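Local coordinates for protein shikimate kinase (Aquifex aeolicus, PDB 2PT5) that probably phosphorylates the 3-hydroxyl group of shikimate with ATP and magnesium, a step on the pathway to chorismate and the aromatic amino acids, at residues 96-101 against 132-137; 4-9 against 85-90. One frame throughout, in Å; residues are numbered along the deposited sequence.

Interaction 1 of 2, residues 96-101 against 132-137; sequences TVFIDI and ERRKIY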
loop_
_atom_site.group_PDB
_atom_site.type_symbol
_atom_site.label_atom_id
_atom_site.label_comp_id
_atom_site.label_asym_id
_atom_site.label_seq_id
_atom_site.Cartn_x
_atom_site.Cartn_y
_atom_site.Cartn_z
ATOM N N THR A 96 3.636 -5.307 -9.069
ATOM C CA THR A 96 2.702 -4.691 -8.144
ATOM C C THR A 96 1.835 -5.809 -7.595
ATOM O O THR A 96 1.381 -6.676 -8.341
ATOM C CB THR A 96 1.841 -3.608 -8.843
ATOM O OG1 THR A 96 1.262 -4.135 -10.044
ATOM C CG2 THR A 96 2.701 -2.402 -9.191
ATOM N N VAL A 97 1.642 -5.802 -6.281
ATOM C CA VAL A 97 0.868 -6.837 -5.604
ATOM C C VAL A 97 -0.266 -6.246 -4.784
ATOM O O VAL A 97 -0.037 -5.462 -3.858
ATOM C CB VAL A 97 1.755 -7.672 -4.646
ATOM C CG1 VAL A 97 0.956 -8.824 -4.074
ATOM C CG2 VAL A 97 2.988 -8.186 -5.381
ATOM N N PHE A 98 -1.487 -6.649 -5.113
ATOM C CA PHE A 98 -2.658 -6.158 -4.406
ATOM C C PHE A 98 -3.084 -7.162 -3.347
ATOM O O PHE A 98 -3.458 -8.291 -3.656
ATOM C CB PHE A 98 -3.806 -5.892 -5.403
ATOM C CG PHE A 98 -5.141 -5.567 -4.756
ATOM C CD1 PHE A 98 -5.213 -4.874 -3.547
ATOM C CD2 PHE A 98 -6.334 -5.931 -5.388
ATOM C CE1 PHE A 98 -6.446 -4.548 -2.978
ATOM C CE2 PHE A 98 -7.580 -5.608 -4.827
ATOM C CZ PHE A 98 -7.636 -4.915 -3.622
ATOM N N ILE A 99 -2.988 -6.749 -2.091
ATOM C CA ILE A 99 -3.398 -7.593 -0.979
ATOM C C ILE A 99 -4.845 -7.184 -0.736
ATOM O O ILE A 99 -5.134 -6.162 -0.106
ATOM C CB ILE A 99 -2.532 -7.329 0.253
ATOM C CG1 ILE A 99 -1.073 -7.655 -0.084
ATOM C CG2 ILE A 99 -3.024 -8.165 1.415
ATOM C CD1 ILE A 99 -0.069 -7.232 0.990
ATOM N N ASP A 100 -5.742 -8.005 -1.265
ATOM C CA ASP A 100 -7.182 -7.773 -1.231
ATOM C C ASP A 100 -7.959 -8.275 -0.017
ATOM O O ASP A 100 -7.874 -9.444 0.337
ATOM C CB ASP A 100 -7.783 -8.407 -2.490
ATOM C CG ASP A 100 -9.216 -7.987 -2.738
ATOM O OD1 ASP A 100 -9.945 -8.769 -3.380
ATOM O OD2 ASP A 100 -9.605 -6.877 -2.318
ATOM N N ILE A 101 -8.716 -7.378 0.611
ATOM C CA ILE A 101 -9.583 -7.736 1.732
ATOM C C ILE A 101 -10.989 -7.254 1.364
ATOM O O ILE A 101 -11.153 -6.183 0.767
ATOM C CB ILE A 101 -9.174 -7.056 3.063
ATOM C CG1 ILE A 101 -9.013 -5.552 2.857
ATOM C CG2 ILE A 101 -7.906 -7.702 3.615
ATOM C CD1 ILE A 101 -8.744 -4.786 4.145
ATOM N N GLU A 132 -14.311 2.426 -5.257
ATOM C CA GLU A 132 -13.504 3.035 -6.321
ATOM C C GLU A 132 -12.006 2.780 -6.211
ATOM O O GLU A 132 -11.351 2.500 -7.216
ATOM C CB GLU A 132 -13.768 4.548 -6.410
ATOM C CG GLU A 132 -15.187 4.903 -6.874
ATOM C CD GLU A 132 -15.575 4.191 -8.158
ATOM O OE1 GLU A 132 -14.769 4.190 -9.115
ATOM O OE2 GLU A 132 -16.689 3.628 -8.213
ATOM N N ARG A 133 -11.451 2.882 -5.009
ATOM C CA ARG A 133 -10.027 2.621 -4.856
ATOM C C ARG A 133 -9.754 1.153 -5.198
ATOM O O ARG A 133 -8.756 0.839 -5.845
ATOM C CB ARG A 133 -9.546 2.937 -3.423
ATOM C CG ARG A 133 -9.471 4.436 -3.094
ATOM C CD ARG A 133 -8.742 4.711 -1.767
ATOM N NE ARG A 133 -8.338 6.116 -1.659
ATOM C CZ ARG A 133 -7.668 6.640 -0.634
ATOM N NH1 ARG A 133 -7.311 5.891 0.398
ATOM N NH2 ARG A 133 -7.353 7.919 -0.639
ATOM N N ARG A 134 -10.652 0.255 -4.783
ATOM C CA ARG A 134 -10.469 -1.171 -5.055
ATOM C C ARG A 134 -10.405 -1.484 -6.559
ATOM O O ARG A 134 -9.752 -2.441 -6.980
ATOM C CB ARG A 134 -11.594 -1.987 -4.395
ATOM C CG ARG A 134 -11.403 -3.491 -4.508
ATOM C CD ARG A 134 -12.236 -4.275 -3.485
ATOM N NE ARG A 134 -11.969 -5.709 -3.590
ATOM C CZ ARG A 134 -12.449 -6.504 -4.549
ATOM N NH1 ARG A 134 -13.246 -6.019 -5.499
ATOM N NH2 ARG A 134 -12.094 -7.785 -4.593
ATOM N N LYS A 135 -11.088 -0.678 -7.364
ATOM C CA LYS A 135 -11.091 -0.861 -8.816
ATOM C C LYS A 135 -9.687 -0.582 -9.353
ATOM O O LYS A 135 -9.229 -1.219 -10.306
ATOM C CB LYS A 135 -12.097 0.094 -9.474
ATOM C CG LYS A 135 -13.552 -0.317 -9.297
ATOM C CD LYS A 135 -14.523 0.732 -9.864
ATOM C CE LYS A 135 -15.971 0.346 -9.573
ATOM N NZ LYS A 135 -16.946 1.464 -9.805
ATOM N N ILE A 136 -9.009 0.380 -8.740
ATOM C CA ILE A 136 -7.659 0.713 -9.159
ATOM C C ILE A 136 -6.716 -0.384 -8.639
ATOM O O ILE A 136 -5.904 -0.918 -9.389
ATOM C CB ILE A 136 -7.225 2.085 -8.603
ATOM C CG1 ILE A 136 -8.234 3.167 -9.026
ATOM C CG2 ILE A 136 -5.825 2.423 -9.098
ATOM C CD1 ILE A 136 -8.429 3.293 -10.534
ATOM N N TYR A 137 -6.839 -0.730 -7.361
ATOM C CA TYR A 137 -5.989 -1.774 -6.790
ATOM C C TYR A 137 -6.013 -3.022 -7.665
ATOM O O TYR A 137 -4.972 -3.633 -7.921
ATOM C CB TYR A 137 -6.454 -2.165 -5.381
ATOM C CG TYR A 137 -6.339 -1.094 -4.322
ATOM C CD1 TYR A 137 -5.322 -0.146 -4.360
ATOM C CD2 TYR A 137 -7.244 -1.048 -3.257
ATOM C CE1 TYR A 137 -5.207 0.830 -3.366
ATOM C CE2 TYR A 137 -7.141 -0.081 -2.260
ATOM C CZ TYR A 137 -6.119 0.855 -2.322
ATOM O OH TYR A 137 -6.037 1.840 -1.363
#

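Interaction 2 of 2, residues 4-9 against 85-90; sequences YLIGFM and EALNFM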
loop_
_atom_site.group_PDB
_atom_site.type_symbol
_atom_site.label_atom_id
_atom_site.label_comp_id
_atom_site.label_asym_id
_atom_site.label_seq_id
_atom_site.Cartn_x
_atom_site.Cartn_y
_atom_site.Cartn_z
ATOM N N TYR A 4 6.002 -3.979 -5.314
ATOM C CA TYR A 4 5.144 -2.988 -4.681
ATOM C C TYR A 4 3.889 -3.600 -4.091
ATOM O O TYR A 4 3.204 -4.382 -4.750
ATOM C CB TYR A 4 4.753 -1.906 -5.689
ATOM C CG TYR A 4 5.936 -1.211 -6.324
ATOM C CD1 TYR A 4 6.492 -1.683 -7.511
ATOM C CD2 TYR A 4 6.504 -0.082 -5.729
ATOM C CE1 TYR A 4 7.593 -1.041 -8.098
ATOM C CE2 TYR A 4 7.604 0.566 -6.304
ATOM C CZ TYR A 4 8.142 0.083 -7.492
ATOM O OH TYR A 4 9.226 0.724 -8.071
ATOM N N LEU A 5 3.586 -3.240 -2.847
ATOM C CA LEU A 5 2.389 -3.754 -2.192
ATOM C C LEU A 5 1.355 -2.637 -2.144
ATOM O O LEU A 5 1.649 -1.539 -1.696
ATOM C CB LEU A 5 2.706 -4.231 -0.773
ATOM C CG LEU A 5 3.784 -5.310 -0.618
ATOM C CD1 LEU A 5 3.834 -5.742 0.839
ATOM C CD2 LEU A 5 3.495 -6.498 -1.526
ATOM N N ILE A 6 0.145 -2.920 -2.616
ATOM C CA ILE A 6 -0.905 -1.914 -2.623
ATOM C C ILE A 6 -2.180 -2.475 -2.018
ATOM O O ILE A 6 -2.374 -3.691 -1.967
ATOM C CB ILE A 6 -1.182 -1.412 -4.067
ATOM C CG1 ILE A 6 -1.884 -2.497 -4.889
ATOM C CG2 ILE A 6 0.129 -1.055 -4.745
ATOM C CD1 ILE A 6 -2.100 -2.120 -6.358
ATOM N N GLY A 7 -3.045 -1.583 -1.551
ATOM C CA GLY A 7 -4.296 -2.006 -0.951
ATOM C C GLY A 7 -4.670 -1.060 0.171
ATOM O O GLY A 7 -3.974 -0.064 0.411
ATOM N N PHE A 8 -5.754 -1.367 0.876
ATOM C CA PHE A 8 -6.187 -0.505 1.965
ATOM C C PHE A 8 -5.241 -0.587 3.167
ATOM O O PHE A 8 -4.514 -1.571 3.356
ATOM C CB PHE A 8 -7.633 -0.835 2.380
ATOM C CG PHE A 8 -8.636 -0.649 1.271
ATOM C CD1 PHE A 8 -9.072 -1.739 0.512
ATOM C CD2 PHE A 8 -9.106 0.620 0.946
ATOM C CE1 PHE A 8 -9.963 -1.568 -0.559
ATOM C CE2 PHE A 8 -9.996 0.804 -0.119
ATOM C CZ PHE A 8 -10.425 -0.297 -0.873
HETATM N N MSE A 9 -5.263 0.474 3.964
HETATM C CA MSE A 9 -4.429 0.608 5.152
HETATM C C MSE A 9 -4.440 -0.599 6.089
HETATM O O MSE A 9 -3.416 -0.957 6.672
HETATM C CB MSE A 9 -4.866 1.854 5.925
HETATM C CG MSE A 9 -4.389 1.915 7.365
HETATM SE SE MSE A 9 -5.853 2.412 8.547
HETATM C CE MSE A 9 -6.277 0.666 9.264
ATOM N N GLU A 85 -1.405 7.036 -11.876
ATOM C CA GLU A 85 -0.122 7.468 -12.406
ATOM C C GLU A 85 0.963 6.717 -11.631
ATOM O O GLU A 85 1.828 6.061 -12.216
ATOM C CB GLU A 85 0.056 8.974 -12.226
ATOM C CG GLU A 85 1.173 9.563 -13.073
ATOM C CD GLU A 85 1.224 11.078 -12.995
ATOM O OE1 GLU A 85 1.852 11.613 -12.054
ATOM O OE2 GLU A 85 0.624 11.735 -13.871
ATOM N N ALA A 86 0.906 6.818 -10.306
ATOM C CA ALA A 86 1.870 6.148 -9.446
ATOM C C ALA A 86 1.844 4.646 -9.692
ATOM O O ALA A 86 2.879 3.982 -9.632
ATOM C CB ALA A 86 1.564 6.447 -7.981
ATOM N N LEU A 87 0.663 4.107 -9.976
ATOM C CA LEU A 87 0.545 2.676 -10.221
ATOM C C LEU A 87 1.235 2.300 -11.530
ATOM O O LEU A 87 1.920 1.279 -11.605
ATOM C CB LEU A 87 -0.932 2.256 -10.244
ATOM C CG LEU A 87 -1.269 0.758 -10.308
ATOM C CD1 LEU A 87 -0.554 -0.020 -9.200
ATOM C CD2 LEU A 87 -2.771 0.592 -10.178
ATOM N N ASN A 88 1.063 3.126 -12.563
ATOM C CA ASN A 88 1.702 2.845 -13.845
ATOM C C ASN A 88 3.210 2.992 -13.712
ATOM O O ASN A 88 3.970 2.264 -14.351
ATOM C CB ASN A 88 1.162 3.766 -14.935
ATOM C CG ASN A 88 -0.177 3.302 -15.459
ATOM O OD1 ASN A 88 -0.336 2.137 -15.832
ATOM N ND2 ASN A 88 -1.150 4.205 -15.496
ATOM N N PHE A 89 3.644 3.928 -12.873
ATOM C CA PHE A 89 5.072 4.104 -12.635
ATOM C C PHE A 89 5.583 2.802 -12.008
ATOM O O PHE A 89 6.595 2.249 -12.432
ATOM C CB PHE A 89 5.320 5.262 -11.666
ATOM C CG PHE A 89 6.756 5.383 -11.218
ATOM C CD1 PHE A 89 7.665 6.154 -11.938
ATOM C CD2 PHE A 89 7.202 4.715 -10.082
ATOM C CE1 PHE A 89 8.996 6.260 -11.532
ATOM C CE2 PHE A 89 8.535 4.814 -9.666
ATOM C CZ PHE A 89 9.432 5.588 -10.393
HETATM N N MSE A 90 4.866 2.303 -11.004
HETATM C CA MSE A 90 5.268 1.078 -10.320
HETATM C C MSE A 90 5.454 -0.111 -11.256
HETATM O O MSE A 90 6.425 -0.852 -11.128
HETATM C CB MSE A 90 4.256 0.729 -9.227
HETATM C CG MSE A 90 4.394 1.584 -7.967
HETATM SE SE MSE A 90 3.038 1.147 -6.665
HETATM C CE MSE A 90 2.117 2.863 -6.559
#

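Interaction 1 of 2, residues 96-101 against 132-137
Helix 127-137 lies against strand 95-100 in the parallel alpha/beta core, with R134 and Y137 of the helix meeting D100 and F98 of the strand. The short axes are 140° apart, so the helix runs roughly antiparallel to the strand. Its packing centre is the F98 ring. Y137 CB stands 3.3 Å from the ring centroid and only 9° off the normal, a CH-pi contact over the centre of one face, while D100 CB lies over the opposite face, nearer the rim. The two aromatic planes meet obliquely. Y137 CG stands anti to the carbonyl carbon; the near side of the ring still touches F98 CE1 through CD2, at 3.6 Å, while the far end carries OH to a hydrogen bond with G78 O, at a predicted substrate-binding residue.

Polar contact is concentrated in D100 and R134. The extended arginine chain presents the guanidinium side-on: NH2 donates to D100 OD1 at 2.7 Å, and NE donates to D100 OD2 at 2.9 Å. Both oxygens are met on their syn sides, though the carboxylate and guanidinium planes are 36° apart and each bond is somewhat tilted. D100 OD1 has a second salt-bridge partner, K143 NZ on the neighbouring strand 142-145. Two positive partners would be expected to keep this buried carboxylate ionised. Helix 127-137 lies in the beta-alpha-beta connection between strands 95-100 and 142-145, in a five-stranded parallel sheet of order 2-3-1-4-5, as in P-loop kinases.

Interaction 2 of 2, residues 4-9 against 85-90
Y4 offers one face of its ring to M90, a selenomethionine here. M90 CG, anti to its own carbonyl carbon (chi1 -77°), sits 3.6 Å from the ring centroid and 15° off the normal, a CH-pi contact offset toward the rim and closest to CD2. The selenium continues past the ring to Y4 CB, at 3.6 Å; its oblique approach, 4.4 Å from the centroid, makes a Met-aromatic contact. Across the ring from CD2, Y4 CE1 comes within 3.3 Å of M90 O, so backbone as well as side chain packs against the tyrosine. Two residues on, I6 divides its two branches: CG2 reaches M90 SE at 4.1 Å, and CD1 meets L87 CD1 at 3.9 Å, the two side chains crossing at about a right angle.

Helix 84-91 belongs to the crossover from strand 72-75 to strand 95-100, which passes over strand 2-6 lying between them in the sheet; the return direction of such a connection agrees with the 149° between the short axes. Backbone hydrogen bonds of L5 with I74 and T76 hold strand 2-6 on one side. Farther out, Y4 OH hydrogen-bonds with S67 OG, and L63 of helix 52-66 touches the Y4 side chain. L87 and M90 also rest on T96, while L87 contacts I136 of helix 127-137.

Overall arrangement
Interactions 1 and 2 are centred about 8 Å apart and share one sheet, in which strands 2-6 and 95-100 are neighbours. A probable backbone hydrogen bond joins V97 N to Y4 O at 2.6 Å. Another probably joins I6 N to V97 O at 2.8 Å. F98 CD1 packs 3.5 Å from I6 O. Strand 2-6 leads into the P-loop, whose K13, predicted to bind ATP, hydrogen-bonds through NZ to G7 O. Y137 of interaction 1 approaches the same carbonyl, with its OH 3.3 Å from G7 O, and its ring meets that of F8 edge-to-face. Residues 132-137 also include R133, predicted to bind substrate.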